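Local atomic coordinates of Pex protein (Anabaena sp. PCC 7120, PDB entry 2DQL), a protein that is associated with the cyanobacterial circadian clock and, as a PadR-like winged-helix protein, probably binds DNA as a transcriptional regulator. Residues Tyr7-Glu11 with Asn12-Thr16. Sequence-based numbering, arbitrary orientation.
Sequences YQFFE and NPPPT
Q8 and N12 meet where helix 3-11 ends and a triple-proline linker begins: the last i-to-i+4 helical bond, N12 N to Q8 O, is 2.8 Å long and 154° at the hydrogen. The side chain of Q8 runs beside that of N12, their amide planes turned 42° apart; an amide suits Q8 because its NE2 can give a hydrogen bond to E4 OE1, one turn earlier. At F9 the CB leaves the helix away from the linker, but with CG anti to the backbone N (chi1 179°) the ring ends up beside P14, CD1 lying 3.6 Å from P14 CD. A flat ring suits this place because it also packs on V22 of the second subunit and lays CD2 over a face of the F10 ring. Replacing F9 by alanine is likely to leave the P14 ring without its aromatic neighbour and open a gap against V22. P13 has no N-H to offer F9 O, so the helical pattern cannot continue; F9 O instead accepts a CA-H...O contact from P13 CA at 3.4 Å. The apolar ring of F10 suits its packing on L105 of the second subunit, joining the helix to the dimer. Beyond E11 the proline ring follows closely, P13 CD lying 3.6 Å from E11 C.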
# COMPACT_ATOMS: atom_id res chain seq x y z
N TYR A 7 -0.27 -11.83 -13.14
CA TYR A 7 0.41 -11.28 -14.30
C TYR A 7 -0.05 -9.84 -14.53
O TYR A 7 0.76 -8.97 -14.83
CB TYR A 7 0.12 -12.11 -15.54
CG TYR A 7 0.93 -13.38 -15.61
CD1 TYR A 7 2.26 -13.36 -16.03
CD2 TYR A 7 0.38 -14.61 -15.24
CE1 TYR A 7 3.02 -14.53 -16.09
CE2 TYR A 7 1.12 -15.78 -15.30
CZ TYR A 7 2.44 -15.73 -15.73
OH TYR A 7 3.16 -16.90 -15.80
N GLN A 8 -1.34 -9.59 -14.37
CA GLN A 8 -1.88 -8.24 -14.57
C GLN A 8 -1.27 -7.21 -13.62
O GLN A 8 -1.03 -6.07 -14.00
CB GLN A 8 -3.40 -8.25 -14.41
CG GLN A 8 -4.14 -8.86 -15.58
CD GLN A 8 -3.77 -8.20 -16.90
OE1 GLN A 8 -3.77 -6.98 -17.02
NE2 GLN A 8 -3.45 -9.02 -17.90
N PHE A 9 -1.01 -7.62 -12.38
CA PHE A 9 -0.44 -6.71 -11.39
C PHE A 9 0.90 -6.14 -11.86
O PHE A 9 1.20 -4.96 -11.66
CB PHE A 9 -0.22 -7.42 -10.06
CG PHE A 9 0.39 -6.56 -9.00
CD1 PHE A 9 -0.40 -5.70 -8.25
CD2 PHE A 9 1.77 -6.56 -8.80
CE1 PHE A 9 0.18 -4.85 -7.30
CE2 PHE A 9 2.35 -5.71 -7.86
CZ PHE A 9 1.55 -4.86 -7.11
N PHE A 10 1.71 -6.97 -12.50
CA PHE A 10 3.02 -6.55 -12.98
C PHE A 10 2.99 -5.84 -14.33
O PHE A 10 3.70 -4.87 -14.55
CB PHE A 10 3.96 -7.76 -13.06
CG PHE A 10 4.27 -8.37 -11.73
CD1 PHE A 10 5.25 -7.82 -10.91
CD2 PHE A 10 3.56 -9.47 -11.27
CE1 PHE A 10 5.52 -8.36 -9.65
CE2 PHE A 10 3.82 -10.03 -10.02
CZ PHE A 10 4.80 -9.47 -9.20
N GLU A 11 2.14 -6.34 -15.23
CA GLU A 11 2.04 -5.78 -16.58
C GLU A 11 1.28 -4.46 -16.64
O GLU A 11 1.58 -3.60 -17.46
CB GLU A 11 1.38 -6.80 -17.50
CG GLU A 11 2.03 -8.17 -17.42
CD GLU A 11 1.43 -9.17 -18.38
OE1 GLU A 11 0.19 -9.28 -18.43
OE2 GLU A 11 2.20 -9.84 -19.09
N ASN A 12 0.29 -4.31 -15.76
CA ASN A 12 -0.51 -3.10 -15.70
C ASN A 12 -0.68 -2.73 -14.23
O ASN A 12 -1.73 -2.96 -13.64
CB ASN A 12 -1.87 -3.34 -16.36
CG ASN A 12 -1.75 -3.62 -17.85
OD1 ASN A 12 -2.41 -4.53 -18.38
ND2 ASN A 12 -0.93 -2.85 -18.54
N PRO A 13 0.37 -2.16 -13.63
CA PRO A 13 0.36 -1.76 -12.22
C PRO A 13 -0.90 -1.01 -11.81
O PRO A 13 -1.30 -0.05 -12.46
CB PRO A 13 1.61 -0.89 -12.10
CG PRO A 13 2.53 -1.50 -13.10
CD PRO A 13 1.62 -1.73 -14.27
N PRO A 14 -1.55 -1.46 -10.72
CA PRO A 14 -2.77 -0.81 -10.24
C PRO A 14 -2.42 0.54 -9.63
O PRO A 14 -1.28 0.75 -9.20
CB PRO A 14 -3.30 -1.80 -9.21
CG PRO A 14 -2.04 -2.36 -8.63
CD PRO A 14 -1.19 -2.61 -9.87
N PRO A 15 -3.38 1.46 -9.58
CA PRO A 15 -3.09 2.78 -9.00
C PRO A 15 -2.72 2.67 -7.53
O PRO A 15 -3.09 1.71 -6.86
CB PRO A 15 -4.40 3.54 -9.22
CG PRO A 15 -5.44 2.47 -9.13
CD PRO A 15 -4.81 1.34 -9.93
N THR A 16 -1.97 3.66 -7.04
CA THR A 16 -1.54 3.68 -5.65
C THR A 16 -2.58 4.40 -4.80
O THR A 16 -2.95 5.54 -5.11
CB THR A 16 -0.20 4.43 -5.48
OG1 THR A 16 0.80 3.82 -6.30
CG2 THR A 16 0.24 4.40 -4.03